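PDB 4OUA: proteolytically activated form of PPO4 Tyrosinase from Agaricus bisporus var. bisporus H97, which uses a pair of copper ions to hydroxylate monophenols and oxidise the resulting o-diphenols to o-quinones, the first step of melanin synthesis. Local coordinates for residues I55-K65 with Y74-S82. Sequence-based numbering, arbitrary orientation.
With NA (sodium ion), chain E; CU1 (copper (I) ion), chain C.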
loop_
_atom_site.group_PDB
_atom_site.type_symbol
_atom_site.label_atom_id
_atom_site.label_comp_id
_atom_site.label_asym_id
_atom_site.label_seq_id
_atom_site.Cartn_x
_atom_site.Cartn_y
_atom_site.Cartn_z
ATOM N N ILE A 55 -9.748 -6.397 3.810
ATOM C CA ILE A 55 -8.965 -6.757 4.986
ATOM C C ILE A 55 -8.692 -5.541 5.864
ATOM O O ILE A 55 -8.777 -5.619 7.088
ATOM C CB ILE A 55 -7.625 -7.403 4.596
ATOM C CG1 ILE A 55 -7.860 -8.699 3.820
ATOM C CG2 ILE A 55 -6.781 -7.666 5.835
ATOM C CD1 ILE A 55 -6.591 -9.344 3.314
ATOM N N HIS A 56 -8.368 -4.421 5.226
ATOM C CA HIS A 56 -8.032 -3.188 5.931
ATOM C C HIS A 56 -9.149 -2.753 6.878
ATOM O O HIS A 56 -8.955 -2.695 8.092
ATOM C CB HIS A 56 -7.728 -2.074 4.924
ATOM C CG HIS A 56 -7.016 -0.897 5.517
ATOM N ND1 HIS A 56 -7.669 0.257 5.891
ATOM C CD2 HIS A 56 -5.705 -0.694 5.792
ATOM C CE1 HIS A 56 -6.793 1.120 6.374
ATOM N NE2 HIS A 56 -5.594 0.568 6.324
ATOM N N GLY A 57 -10.318 -2.456 6.319
ATOM C CA GLY A 57 -11.453 -2.023 7.114
ATOM C C GLY A 57 -12.673 -2.900 6.910
ATOM O O GLY A 57 -12.630 -4.104 7.165
ATOM N N LEU A 58 -13.765 -2.295 6.454
ATOM C CA LEU A 58 -14.979 -3.042 6.146
ATOM C C LEU A 58 -14.777 -3.931 4.923
ATOM O O LEU A 58 -13.992 -3.601 4.034
ATOM C CB LEU A 58 -16.153 -2.090 5.913
ATOM C CG LEU A 58 -16.714 -1.368 7.139
ATOM C CD1 LEU A 58 -17.727 -0.315 6.721
ATOM C CD2 LEU A 58 -17.343 -2.366 8.097
ATOM N N PRO A 59 -15.485 -5.069 4.878
ATOM C CA PRO A 59 -16.395 -5.494 5.945
ATOM C C PRO A 59 -15.645 -6.088 7.132
ATOM O O PRO A 59 -14.476 -6.446 7.003
ATOM C CB PRO A 59 -17.257 -6.554 5.261
ATOM C CG PRO A 59 -16.351 -7.145 4.237
ATOM C CD PRO A 59 -15.492 -6.008 3.742
ATOM N N PHE A 60 -16.311 -6.190 8.276
ATOM C CA PHE A 60 -15.689 -6.762 9.462
ATOM C C PHE A 60 -15.815 -8.281 9.465
ATOM O O PHE A 60 -16.532 -8.851 10.286
ATOM C CB PHE A 60 -16.310 -6.176 10.728
ATOM C CG PHE A 60 -16.119 -4.690 10.866
ATOM C CD1 PHE A 60 -15.101 -4.043 10.189
ATOM C CD2 PHE A 60 -16.959 -3.945 11.676
ATOM C CE1 PHE A 60 -14.923 -2.679 10.317
ATOM C CE2 PHE A 60 -16.787 -2.582 11.805
ATOM C CZ PHE A 60 -15.768 -1.949 11.125
ATOM N N THR A 61 -15.116 -8.930 8.541
ATOM C CA THR A 61 -15.160 -10.384 8.420
ATOM C C THR A 61 -13.759 -10.973 8.293
ATOM O O THR A 61 -12.853 -10.324 7.771
ATOM C CB THR A 61 -15.997 -10.826 7.202
ATOM O OG1 THR A 61 -15.414 -10.301 6.003
ATOM C CG2 THR A 61 -17.430 -10.325 7.327
ATOM N N PRO A 62 -13.580 -12.212 8.774
ATOM C CA PRO A 62 -12.307 -12.937 8.681
ATOM C C PRO A 62 -11.889 -13.164 7.231
ATOM O O PRO A 62 -12.748 -13.388 6.378
ATOM C CB PRO A 62 -12.608 -14.270 9.376
ATOM C CG PRO A 62 -13.803 -14.002 10.230
ATOM C CD PRO A 62 -14.610 -12.995 9.476
ATOM N N TRP A 63 -10.590 -13.112 6.957
ATOM C CA TRP A 63 -10.094 -13.283 5.595
ATOM C C TRP A 63 -9.273 -14.560 5.433
ATOM O O TRP A 63 -8.239 -14.734 6.082
ATOM C CB TRP A 63 -9.259 -12.074 5.176
ATOM C CG TRP A 63 -8.723 -12.178 3.782
ATOM C CD1 TRP A 63 -9.362 -11.821 2.631
ATOM C CD2 TRP A 63 -7.438 -12.673 3.392
ATOM N NE1 TRP A 63 -8.554 -12.063 1.547
ATOM C CE2 TRP A 63 -7.367 -12.587 1.987
ATOM C CE3 TRP A 63 -6.339 -13.180 4.092
ATOM C CZ2 TRP A 63 -6.241 -12.988 1.270
ATOM C CZ3 TRP A 63 -5.222 -13.579 3.379
ATOM C CH2 TRP A 63 -5.182 -13.480 1.983
ATOM N N ALA A 64 -9.742 -15.446 4.558
ATOM C CA ALA A 64 -9.049 -16.697 4.262
ATOM C C ALA A 64 -8.818 -17.524 5.522
ATOM O O ALA A 64 -7.736 -18.079 5.722
ATOM C CB ALA A 64 -7.729 -16.415 3.562
ATOM N N LYS A 65 -9.838 -17.603 6.370
ATOM C CA LYS A 65 -9.747 -18.369 7.605
ATOM C C LYS A 65 -10.413 -19.732 7.454
ATOM O O LYS A 65 -11.475 -19.843 6.840
ATOM C CB LYS A 65 -10.382 -17.597 8.763
ATOM C CG LYS A 65 -9.817 -16.200 8.965
ATOM C CD LYS A 65 -8.322 -16.238 9.250
ATOM C CE LYS A 65 -8.023 -16.980 10.543
ATOM N NZ LYS A 65 -6.565 -17.050 10.821
ATOM N N TYR A 74 -12.194 -9.392 18.226
ATOM C CA TYR A 74 -12.747 -8.050 18.086
ATOM C C TYR A 74 -13.315 -7.824 16.690
ATOM O O TYR A 74 -12.633 -8.048 15.691
ATOM C CB TYR A 74 -11.670 -7.007 18.397
ATOM C CG TYR A 74 -12.201 -5.633 18.728
ATOM C CD1 TYR A 74 -12.855 -5.393 19.929
ATOM C CD2 TYR A 74 -12.031 -4.569 17.851
ATOM C CE1 TYR A 74 -13.338 -4.135 20.242
ATOM C CE2 TYR A 74 -12.509 -3.308 18.156
ATOM C CZ TYR A 74 -13.160 -3.097 19.353
ATOM O OH TYR A 74 -13.638 -1.844 19.664
ATOM N N GLU A 75 -14.568 -7.382 16.627
ATOM C CA GLU A 75 -15.220 -7.122 15.350
ATOM C C GLU A 75 -14.861 -5.736 14.830
ATOM O O GLU A 75 -15.401 -4.729 15.288
ATOM C CB GLU A 75 -16.738 -7.260 15.474
ATOM C CG GLU A 75 -17.475 -7.134 14.148
ATOM C CD GLU A 75 -18.978 -7.254 14.299
ATOM O OE1 GLU A 75 -19.465 -7.250 15.450
ATOM O OE2 GLU A 75 -19.674 -7.353 13.266
ATOM N N SER A 76 -13.947 -5.698 13.868
ATOM C CA SER A 76 -13.482 -4.450 13.282
ATOM C C SER A 76 -12.556 -4.749 12.110
ATOM O O SER A 76 -12.482 -5.888 11.647
ATOM C CB SER A 76 -12.767 -3.593 14.329
ATOM O OG SER A 76 -12.308 -2.375 13.771
ATOM N N GLY A 77 -11.851 -3.730 11.631
ATOM C CA GLY A 77 -10.894 -3.915 10.556
ATOM C C GLY A 77 -9.697 -4.727 11.013
ATOM O O GLY A 77 -9.556 -5.025 12.199
ATOM N N TYR A 78 -8.837 -5.095 10.070
ATOM C CA TYR A 78 -7.618 -5.827 10.394
ATOM C C TYR A 78 -6.452 -4.876 10.631
ATOM O O TYR A 78 -5.576 -5.153 11.452
ATOM C CB TYR A 78 -7.252 -6.806 9.276
ATOM C CG TYR A 78 -7.790 -8.206 9.452
ATOM C CD1 TYR A 78 -7.388 -8.996 10.522
ATOM C CD2 TYR A 78 -8.673 -8.752 8.531
ATOM C CE1 TYR A 78 -7.868 -10.282 10.680
ATOM C CE2 TYR A 78 -9.158 -10.037 8.681
ATOM C CZ TYR A 78 -8.752 -10.798 9.756
ATOM O OH TYR A 78 -9.233 -12.078 9.907
ATOM N N CYS A 79 -6.449 -3.759 9.908
ATOM C CA CYS A 79 -5.319 -2.834 9.912
ATOM C C CYS A 79 -5.002 -2.322 11.309
ATOM O O CYS A 79 -5.899 -2.015 12.093
ATOM C CB CYS A 79 -5.581 -1.653 8.973
ATOM S SG CYS A 79 -6.882 -0.520 9.509
ATOM N N THR A 80 -3.712 -2.245 11.608
ATOM C CA THR A 80 -3.243 -1.782 12.904
ATOM C C THR A 80 -2.851 -0.313 12.832
ATOM O O THR A 80 -1.933 0.059 12.102
ATOM C CB THR A 80 -2.047 -2.609 13.390
ATOM O OG1 THR A 80 -0.980 -2.501 12.439
ATOM C CG2 THR A 80 -2.440 -4.068 13.537
ATOM N N HIS A 81 -3.555 0.519 13.590
ATOM C CA HIS A 81 -3.324 1.956 13.560
ATOM C C HIS A 81 -3.180 2.506 14.974
ATOM O O HIS A 81 -3.838 2.033 15.900
ATOM C CB HIS A 81 -4.464 2.662 12.820
ATOM C CG HIS A 81 -4.749 2.087 11.466
ATOM N ND1 HIS A 81 -5.859 1.314 11.204
ATOM C CD2 HIS A 81 -4.062 2.164 10.301
ATOM C CE1 HIS A 81 -5.847 0.942 9.936
ATOM N NE2 HIS A 81 -4.765 1.445 9.365
ATOM N N SER A 82 -2.308 3.498 15.131
ATOM C CA SER A 82 -2.048 4.111 16.431
ATOM C C SER A 82 -1.358 3.142 17.388
ATOM O O SER A 82 -1.409 3.315 18.606
ATOM C CB SER A 82 -3.349 4.622 17.051
ATOM O OG SER A 82 -4.025 5.493 16.163
HETATM NA NA NA E . -12.363 -6.342 6.763
HETATM CU CU CU1 C . -3.945 0.830 7.530
HETATM O O HOH W 1 -11.504 -8.484 6.180
HETATM O O HOH W 2 -11.879 -7.057 8.767
HETATM O O HOH W 3 -4.188 3.123 6.812
#
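The carbonyl oxygen of His56 takes two backbone N-H groups from across the contact: Cys79 N lies 3.3 Å from His56 O, in the carbonyl plane on a lone pair and almost straight, while Tyr78 N makes a weak, bent bond to the same oxygen. Tyr78 N is shared, its other bond running 3.0 Å to Ile55 O. Gly77 CA adds a C-H...O contact to His56 O. Beyond this backbone junction lies one copper site of the type-3 dicopper centre. With CG anti to its backbone N (chi1 -164°), the His56 ring reaches back under Cys79, whose CB and SG cover one face; SG stands 3.6 Å from the ring centroid. Cys79 SG is covalently joined to His81 CE1, the thioether cross-link known from fungal tyrosinases. This tie probably limits how far the His81 imidazole can turn, and His56 NE2 and His81 NE2 each bind copper at 2.1 Å, with the ring planes 62° apart. Water 3 and His90 are further ligands, and Ala269 O accepts the bond from His56 ND1. At the other end Ser76 CA sits 3.5 Å above the Phe60 ring, Leu58 CD2 covering the opposite face. Gly57 O, Pro59 O, two waters and Gly54 O bind sodium; one of these waters donates to Ser76 O, so the sodium links the two segments through it. Tyr78 CD2 touches Ile55 CG2 at 3.5 Å, and Ile55 O lies at the ring edge. Both segments belong to the long loop between helices 49-54 and 86-109; Trp89 of helix 86-109 packs on Tyr78 and Cys79.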